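Side-chain contacts in NUDIX hydrolase (Jonesia denitrificans, PDB 4KTB), which is of unproven function but possibly hydrolyses diadenosine tetraphosphate or a related nucleotide, as a NUDIX-type hydrolase: residues A[46-51]-A[155-160]; A[116-119]-A[123-126]. All coordinates share one frame; numbering follows the deposited sequence.

Contact 1: residues A[46-51]-A[155-160]. With EDO (1,2-ethanediol), chain P.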
# COMPACT_ATOMS: atom_id res chain seq x y z
N PRO A 46 16.47 -5.89 4.55
CA PRO A 46 16.58 -6.32 5.95
C PRO A 46 16.89 -5.15 6.86
O PRO A 46 17.87 -4.43 6.61
CB PRO A 46 17.76 -7.30 5.93
CG PRO A 46 18.06 -7.55 4.44
CD PRO A 46 17.66 -6.28 3.77
N VAL A 47 16.08 -4.94 7.89
CA VAL A 47 16.24 -3.76 8.72
C VAL A 47 16.21 -4.03 10.21
O VAL A 47 15.65 -5.02 10.68
CB VAL A 47 15.17 -2.69 8.42
CG1 VAL A 47 15.06 -2.42 6.93
CG2 VAL A 47 13.81 -3.10 8.98
N ARG A 48 16.85 -3.13 10.95
CA ARG A 48 16.75 -3.08 12.40
C ARG A 48 15.79 -1.97 12.74
O ARG A 48 15.93 -0.85 12.23
CB ARG A 48 18.10 -2.77 13.04
CG ARG A 48 19.10 -3.92 13.04
CD ARG A 48 20.42 -3.51 13.67
NE ARG A 48 21.37 -4.62 13.71
CZ ARG A 48 22.67 -4.48 13.91
NH1 ARG A 48 23.20 -3.27 14.08
NH2 ARG A 48 23.44 -5.55 13.94
N VAL A 49 14.83 -2.25 13.61
CA VAL A 49 13.86 -1.24 14.00
C VAL A 49 13.86 -1.01 15.51
O VAL A 49 14.32 -1.88 16.28
CB VAL A 49 12.42 -1.62 13.54
CG1 VAL A 49 12.36 -1.76 12.03
CG2 VAL A 49 11.97 -2.91 14.19
N ASP A 50 13.38 0.15 15.95
CA ASP A 50 13.13 0.36 17.36
C ASP A 50 11.76 -0.21 17.76
O ASP A 50 11.12 -0.89 16.95
CB ASP A 50 13.29 1.83 17.76
CG ASP A 50 12.30 2.76 17.07
OD1 ASP A 50 11.28 2.29 16.51
OD2 ASP A 50 12.53 3.99 17.12
N GLU A 51 11.32 0.02 18.99
CA GLU A 51 10.03 -0.51 19.41
C GLU A 51 8.89 0.18 18.66
O GLU A 51 7.81 -0.39 18.48
CB GLU A 51 9.81 -0.40 20.93
CG GLU A 51 8.67 -1.32 21.42
CD GLU A 51 7.94 -0.80 22.65
OE1 GLU A 51 7.12 -1.57 23.22
OE2 GLU A 51 8.16 0.36 23.05
N LEU A 155 28.09 -8.77 6.28
CA LEU A 155 26.79 -8.13 6.42
C LEU A 155 27.00 -6.76 7.05
O LEU A 155 27.63 -6.64 8.10
CB LEU A 155 25.88 -8.97 7.31
CG LEU A 155 24.58 -8.30 7.71
CD1 LEU A 155 23.70 -8.10 6.49
CD2 LEU A 155 23.86 -9.13 8.75
N THR A 156 26.48 -5.72 6.41
CA THR A 156 26.74 -4.36 6.88
C THR A 156 25.46 -3.68 7.37
O THR A 156 24.49 -3.55 6.62
CB THR A 156 27.39 -3.48 5.80
OG1 THR A 156 28.39 -4.23 5.10
CG2 THR A 156 28.03 -2.27 6.44
N TRP A 157 25.46 -3.24 8.62
CA TRP A 157 24.34 -2.49 9.15
C TRP A 157 24.65 -1.01 9.11
O TRP A 157 25.61 -0.55 9.72
CB TRP A 157 24.03 -2.93 10.57
CG TRP A 157 23.50 -4.32 10.65
CD1 TRP A 157 24.19 -5.45 11.00
CD2 TRP A 157 22.17 -4.75 10.33
NE1 TRP A 157 23.36 -6.55 10.94
CE2 TRP A 157 22.12 -6.14 10.52
CE3 TRP A 157 21.02 -4.08 9.91
CZ2 TRP A 157 20.95 -6.88 10.31
CZ3 TRP A 157 19.87 -4.81 9.69
CH2 TRP A 157 19.84 -6.19 9.90
N LEU A 158 23.84 -0.27 8.36
CA LEU A 158 24.10 1.14 8.13
C LEU A 158 22.87 1.95 8.49
O LEU A 158 21.75 1.48 8.30
CB LEU A 158 24.40 1.35 6.66
CG LEU A 158 25.50 0.47 6.08
CD1 LEU A 158 25.19 0.20 4.63
CD2 LEU A 158 26.82 1.17 6.24
N THR A 159 23.07 3.17 8.99
CA THR A 159 21.95 4.09 9.13
C THR A 159 21.57 4.49 7.73
O THR A 159 22.39 4.32 6.82
CB THR A 159 22.31 5.38 9.91
OG1 THR A 159 23.33 6.10 9.20
CG2 THR A 159 22.79 5.06 11.29
N PRO A 160 20.34 5.00 7.55
CA PRO A 160 19.90 5.51 6.25
C PRO A 160 20.93 6.43 5.63
O PRO A 160 21.24 6.25 4.45
CB PRO A 160 18.65 6.29 6.62
CG PRO A 160 18.04 5.45 7.70
CD PRO A 160 19.21 4.88 8.49
C1 EDO P . 26.41 -3.78 13.09
O1 EDO P . 25.88 -4.29 14.32
C2 EDO P . 26.86 -2.34 13.28
O2 EDO P . 25.77 -1.54 13.75
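R48 lies flat over one face of the W157 indole, and this stack is the heart of the contact. The guanidinium and ring planes are only 14° apart. R48 CZ sits 3.4 Å from the centroid of the five-membered ring of W157, 12° off its normal, a cation-pi pair in good geometry. NH2 of R48 comes down on CD1 of W157 at 3.0 Å; W157 NE1 is also near, but both nitrogens are donors, so they do not bond to each other. The arginine reaches this far because its chain is extended from CG to NE (chi3 178°), which lets it run along the indole.

Carbon and backbone contacts continue the same cover. R48 CG makes a CH-pi contact with the six-membered ring of W157, 3.8 Å from its centroid. Further in, CZ3 of W157 comes up to the backbone of strand 39-49, 3.7 Å from P46 O, which lies obliquely to the ring. The two strands do not pair here; strand 55-64 runs between them, bonded to both, and the two side chains bridge above it. Q57 of that strand touches W157 and accepts a hydrogen bond from R48 NH1.

Polar bonds hold the rim of the guanidinium. A 1,2-ethanediol, probably from the crystallisation liquor, places O1 near the guanidinium plane, where both outer nitrogens share it, R48 NH2 at 2.8 Å and R48 NH1 at 2.9 Å. Its O2 is a further acceptor for NH1; all three bonds are bent. Q57 NE2 also bonds the diol.

With NH1 bonded to Q57 whether or not the diol is present, the cation can spend its face on the indole, whose pi electrons probably offset part of a charge that no carboxylate from either segment meets.

Contact 2: residues A[116-119]-A[123-126]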
# COMPACT_ATOMS: atom_id res chain seq x y z
N GLU A 116 11.04 -4.30 -11.63
CA GLU A 116 11.04 -5.08 -12.84
C GLU A 116 12.42 -5.01 -13.48
O GLU A 116 12.73 -4.07 -14.20
CB GLU A 116 9.94 -4.56 -13.75
CG GLU A 116 8.62 -4.48 -13.01
CD GLU A 116 7.48 -3.87 -13.81
OE1 GLU A 116 6.63 -3.19 -13.20
OE2 GLU A 116 7.39 -4.09 -15.04
N TYR A 117 13.23 -6.00 -13.16
CA TYR A 117 14.58 -6.08 -13.69
C TYR A 117 14.51 -6.58 -15.11
O TYR A 117 14.14 -7.74 -15.35
CB TYR A 117 15.42 -7.05 -12.86
CG TYR A 117 15.57 -6.74 -11.39
CD1 TYR A 117 14.65 -7.22 -10.46
CD2 TYR A 117 16.66 -6.01 -10.91
CE1 TYR A 117 14.79 -6.97 -9.11
CE2 TYR A 117 16.81 -5.75 -9.57
CZ TYR A 117 15.88 -6.23 -8.68
OH TYR A 117 16.02 -5.98 -7.34
N PHE A 118 14.89 -5.72 -16.04
CA PHE A 118 14.89 -6.07 -17.46
C PHE A 118 16.24 -6.59 -17.93
O PHE A 118 17.27 -6.19 -17.41
CB PHE A 118 14.45 -4.88 -18.32
CG PHE A 118 12.99 -4.90 -18.68
CD1 PHE A 118 12.00 -4.89 -17.69
CD2 PHE A 118 12.58 -4.92 -20.01
CE1 PHE A 118 10.63 -4.91 -18.02
CE2 PHE A 118 11.21 -4.94 -20.34
CZ PHE A 118 10.24 -4.93 -19.34
N PRO A 119 16.22 -7.47 -18.92
CA PRO A 119 17.47 -8.02 -19.45
C PRO A 119 18.15 -7.02 -20.36
O PRO A 119 19.23 -7.29 -20.86
CB PRO A 119 17.00 -9.23 -20.27
CG PRO A 119 15.66 -8.82 -20.74
CD PRO A 119 15.05 -8.02 -19.62
N VAL A 123 15.39 0.22 -19.75
CA VAL A 123 13.96 0.04 -19.97
C VAL A 123 13.19 0.36 -18.70
O VAL A 123 12.23 1.12 -18.70
CB VAL A 123 13.64 -1.37 -20.45
CG1 VAL A 123 12.15 -1.53 -20.67
CG2 VAL A 123 14.38 -1.65 -21.76
N THR A 124 13.63 -0.21 -17.59
CA THR A 124 13.10 0.18 -16.30
C THR A 124 14.29 0.64 -15.49
O THR A 124 15.42 0.55 -15.97
CB THR A 124 12.40 -0.97 -15.58
OG1 THR A 124 13.38 -1.89 -15.09
CG2 THR A 124 11.42 -1.65 -16.51
N PRO A 125 14.05 1.12 -14.26
CA PRO A 125 15.22 1.39 -13.42
C PRO A 125 15.97 0.12 -13.04
O PRO A 125 16.97 0.20 -12.34
CB PRO A 125 14.61 2.02 -12.16
CG PRO A 125 13.35 2.70 -12.65
CD PRO A 125 12.82 1.74 -13.70
N PHE A 126 15.51 -1.04 -13.49
CA PHE A 126 16.08 -2.29 -13.04
C PHE A 126 16.65 -3.17 -14.16
O PHE A 126 16.10 -3.28 -15.25
CB PHE A 126 15.03 -3.03 -12.21
CG PHE A 126 14.45 -2.19 -11.12
CD1 PHE A 126 15.24 -1.73 -10.08
CD2 PHE A 126 13.11 -1.85 -11.14
CE1 PHE A 126 14.70 -0.94 -9.06
CE2 PHE A 126 12.56 -1.06 -10.12
CZ PHE A 126 13.37 -0.60 -9.09
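Y117 and F126 both set CG anti to their own carbonyl carbon (chi1 -59° and -52°). In this setting the edge of the F126 ring is directed at the face of the Y117 ring, centroids 5.4 Å apart and planes at 51°. F126 CB lies against the Y117 ring, 3.6 Å from Y117 CD2. Helix 176-186 packs against both rings through L179, and Y117 OH is hydrogen-bonded to D43.

The loop after strand 113-118 brings F126 back beside it, in the parallel sense. Within that loop T124 OG1 accepts from F126 N, which makes an ST turn, although the position of that nitrogen is less sure. The same hydroxyl would donate to E116 O, at 2.4 Å, a length too short to be trusted. F118 N bonds to F126 O at 2.8 Å, again with some doubt about where the oxygen lies.

F118 faces the loop residues. V123 CG1, anti to the backbone N, stands over one face of the F118 ring, toward its rim, in a CH-pi contact 3.8 Å from the centroid. T124 CG2 approaches the same ring obliquely, 3.5 Å from F118 CD1. Were F118 an alanine, V123 CG1 would lose the ring face it packs on and T124 CG2 its neighbour, which is likely to leave a gap beside both side chains. H82 of the third subunit meets F118 edge-to-face, and V123 also packs on H82 of that subunit.

In the fold
Contacts 1 and 2 lie on opposite sides of the chain's centre, their own centres 27 Å apart and their nearest atoms about 11 Å apart, so neither touches the other. One mixed sheet links them: strand 39-49 of contact 1 pairs in parallel with strand 133-141, which pairs antiparallel with strand 113-118 of contact 2. Along the chain, 116-126 is nested inside the long loop closed by 46-51 and 155-160. A bound sodium ion is about 11 Å from the side chain of P46 and about 10 Å from that of Y117, too far for either to be a ligand. Contact 2 also adjoins the third subunit, whereas contact 1 reaches the second subunit through E51.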